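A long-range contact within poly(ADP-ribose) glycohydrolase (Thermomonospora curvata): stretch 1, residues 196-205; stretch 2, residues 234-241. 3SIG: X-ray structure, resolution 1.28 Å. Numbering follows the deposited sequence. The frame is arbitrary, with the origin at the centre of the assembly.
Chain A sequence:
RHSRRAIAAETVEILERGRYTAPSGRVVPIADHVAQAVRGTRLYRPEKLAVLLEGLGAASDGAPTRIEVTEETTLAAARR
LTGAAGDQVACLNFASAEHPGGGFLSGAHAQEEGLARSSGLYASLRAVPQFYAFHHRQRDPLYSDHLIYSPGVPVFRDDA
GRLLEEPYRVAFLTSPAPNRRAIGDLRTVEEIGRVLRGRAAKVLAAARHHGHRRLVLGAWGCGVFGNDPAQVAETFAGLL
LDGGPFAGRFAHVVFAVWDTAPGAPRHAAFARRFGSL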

# COMPACT_ATOMS: atom_id res chain seq x y z
N LEU A 196 3.74 6.52 14.27
CA LEU A 196 3.29 6.83 12.92
C LEU A 196 4.32 7.65 12.17
O LEU A 196 4.60 7.37 11.01
N ARG A 197 4.90 8.65 12.80
CA ARG A 197 5.87 9.50 12.16
C ARG A 197 7.13 8.72 11.78
O ARG A 197 7.63 8.86 10.66
N GLY A 198 7.66 7.93 12.71
CA GLY A 198 8.85 7.16 12.42
C GLY A 198 8.65 6.20 11.27
O GLY A 198 9.53 6.01 10.40
N ARG A 199 7.51 5.53 11.27
CA ARG A 199 7.21 4.53 10.26
C ARG A 199 6.93 5.14 8.91
O ARG A 199 7.45 4.68 7.91
N ALA A 200 6.11 6.18 8.88
CA ALA A 200 5.87 6.89 7.63
C ALA A 200 7.15 7.48 7.05
O ALA A 200 7.35 7.45 5.83
N ALA A 201 8.04 7.96 7.89
CA ALA A 201 9.28 8.48 7.39
C ALA A 201 10.07 7.38 6.68
O ALA A 201 10.73 7.61 5.65
N LYS A 202 10.04 6.18 7.25
CA LYS A 202 10.74 5.03 6.67
C LYS A 202 10.11 4.56 5.36
O LYS A 202 10.81 4.16 4.42
N VAL A 203 8.79 4.60 5.28
CA VAL A 203 8.11 4.31 4.02
C VAL A 203 8.58 5.29 2.93
O VAL A 203 8.91 4.86 1.80
N LEU A 204 8.60 6.58 3.23
CA LEU A 204 9.03 7.58 2.27
C LEU A 204 10.50 7.40 1.93
O LEU A 204 10.90 7.56 0.76
N ALA A 205 11.32 7.06 2.91
CA ALA A 205 12.73 6.84 2.63
C ALA A 205 12.91 5.67 1.68
O ALA A 205 13.77 5.74 0.79
N GLU A 234 -1.81 14.59 9.46
CA GLU A 234 -0.80 15.47 10.05
C GLU A 234 0.59 14.82 10.01
O GLU A 234 1.59 15.52 9.81
N THR A 235 0.65 13.51 10.19
CA THR A 235 1.91 12.78 10.15
C THR A 235 2.56 12.99 8.79
O THR A 235 3.75 13.36 8.70
N PHE A 236 1.81 12.74 7.73
CA PHE A 236 2.34 12.95 6.37
C PHE A 236 2.66 14.42 6.12
O PHE A 236 3.67 14.73 5.48
N ALA A 237 1.84 15.32 6.63
CA ALA A 237 2.10 16.75 6.46
C ALA A 237 3.40 17.19 7.09
O ALA A 237 4.15 17.98 6.50
N GLY A 238 3.69 16.72 8.28
CA GLY A 238 4.94 17.08 8.93
C GLY A 238 6.17 16.60 8.16
O GLY A 238 7.23 17.22 8.24
N LEU A 239 6.03 15.52 7.41
CA LEU A 239 7.13 14.99 6.62
C LEU A 239 7.27 15.70 5.28
O LEU A 239 8.40 15.87 4.78
N LEU A 240 6.15 16.15 4.72
CA LEU A 240 6.15 16.66 3.34
C LEU A 240 6.04 18.17 3.25
O LEU A 240 6.40 18.73 2.21
N LEU A 241 5.58 18.82 4.31
CA LEU A 241 5.31 20.28 4.28
C LEU A 241 6.15 21.00 5.32
O LEU A 241 6.86 20.40 6.12

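Two helices cross here at -55°, their axes 9.4 Å apart at closest approach, and no direct hydrogen bond joins them; the contact is made by shape, with one water at its edge.

Along stretch 2, Glu-234 is out of reach, and the packing starts at Thr-235. Its CA-to-CB bond points toward stretch 1, and the m rotamer lays the methyl against backbone: CG2 is 3.6 Å from Arg-197 CA and 3.6 Å from Leu-196 O. Here the Arg-197 and Thr-235 CA atoms are 5.5 Å apart, the tightest point of the register. The hydroxyl OG1 is satisfied elsewhere in the structure, while the backbone carbonyl serves the interface: the water lies 2.8 Å from Thr-235 O, to which it donates, and accepts a weak hydrogen bond from Arg-197 NE at 3.3 Å.

Phe-236 leaves its backbone sideways, but chi1 m brings the ring nearer, so that CE1 lies 3.9 Å from Ala-200 CB, in an oblique approach. Ala-237 takes no part. Gly-238 has no side chain and makes no close contact, although an ideal CB would fit, 4.6 Å from Arg-197 NE.

Leu-239 is the knob. In its m, t rotamer it sits among Arg-197, Ala-200, Ala-201 and Leu-204, and it has the largest covered area of any residue here. Two of the four hole residues are alanines: Leu-239 CD1 comes within 3.7 Å of Ala-200 CB and 3.6 Å of Ala-201 N, and Leu-239 CD2 within 3.9 Å of Ala-201 CB. Leu-239 CD2 also lies over one face of the guanidinium of Arg-197, whose side chain is t at chi1, chi2 and chi3, with Leu-239 CD2 4.3 Å from Arg-197 NE. Leu-204, also m, t, places CD1 3.9 Å from Leu-239 CB.

Leu-240 starts sideways, yet its m, t rotamer carries CD2 to 4.2 Å from Leu-204 CD1. Leu-241 leaves helical geometry and the contact ends.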

# COMPACT_ATOMS: atom_id res chain seq x y z
CB LEU A 196 1.98 7.62 12.96
CG LEU A 196 0.73 6.79 13.26
CD1 LEU A 196 -0.40 7.75 13.61
CD2 LEU A 196 0.33 5.91 12.11
CB ARG A 197 6.22 10.68 13.04
CG ARG A 197 7.16 11.61 12.32
CD ARG A 197 7.39 12.90 13.07
NE ARG A 197 8.16 13.85 12.28
CZ ARG A 197 9.49 13.89 12.25
NH1 ARG A 197 10.20 13.03 12.99
NH2 ARG A 197 10.11 14.79 11.50
CB ARG A 199 6.05 3.65 10.77
CG ARG A 199 5.85 2.35 10.00
CD ARG A 199 4.94 1.40 10.75
NE ARG A 199 5.52 1.03 12.04
CZ ARG A 199 4.87 0.41 13.00
NH1 ARG A 199 5.48 0.19 14.15
NH2 ARG A 199 3.61 0.06 12.85
CB ALA A 200 4.83 7.99 7.82
CB ALA A 201 10.11 9.06 8.49
CB LYS A 202 10.86 3.91 7.73
CG LYS A 202 11.79 4.26 8.82
CD LYS A 202 11.83 3.23 9.94
CE LYS A 202 12.91 3.58 10.95
NZ LYS A 202 13.01 2.56 12.03
CB VAL A 203 6.57 4.46 4.20
CG1 VAL A 203 5.87 4.47 2.86
CG2 VAL A 203 6.03 3.33 5.07
CB LEU A 204 8.77 8.99 2.79
CG LEU A 204 7.32 9.40 2.99
CD1 LEU A 204 7.23 10.85 3.46
CD2 LEU A 204 6.56 9.23 1.79
CB ALA A 205 13.52 6.61 3.92
CB GLU A 234 -1.18 15.86 11.48
CG GLU A 234 -0.17 16.76 12.14
CD GLU A 234 -0.03 18.10 11.46
OE1 GLU A 234 -1.03 18.60 10.92
OE2 GLU A 234 1.08 18.66 11.50
CB THR A 235 1.70 11.30 10.42
OG1 THR A 235 1.19 11.13 11.75
CG2 THR A 235 2.96 10.49 10.28
CB PHE A 236 1.44 12.38 5.29
CG PHE A 236 1.41 10.89 5.25
CD1 PHE A 236 2.55 10.18 4.91
CD2 PHE A 236 0.24 10.20 5.48
CE1 PHE A 236 2.52 8.77 4.84
CE2 PHE A 236 0.21 8.80 5.39
CZ PHE A 236 1.36 8.10 5.07
CB ALA A 237 0.96 17.58 7.04
CB LEU A 239 6.91 13.49 6.37
CG LEU A 239 7.05 12.64 7.64
CD1 LEU A 239 6.50 11.21 7.40
CD2 LEU A 239 8.45 12.59 8.20
CB LEU A 240 4.99 16.06 2.55
CG LEU A 240 5.11 14.56 2.30
CD1 LEU A 240 3.75 14.01 1.88
CD2 LEU A 240 6.16 14.22 1.24
CB LEU A 241 3.83 20.54 4.58
CG LEU A 241 2.80 19.86 3.69
CD1 LEU A 241 1.36 20.22 4.07
CD2 LEU A 241 3.05 20.21 2.27
O HOH W 1 5.25 14.28 10.88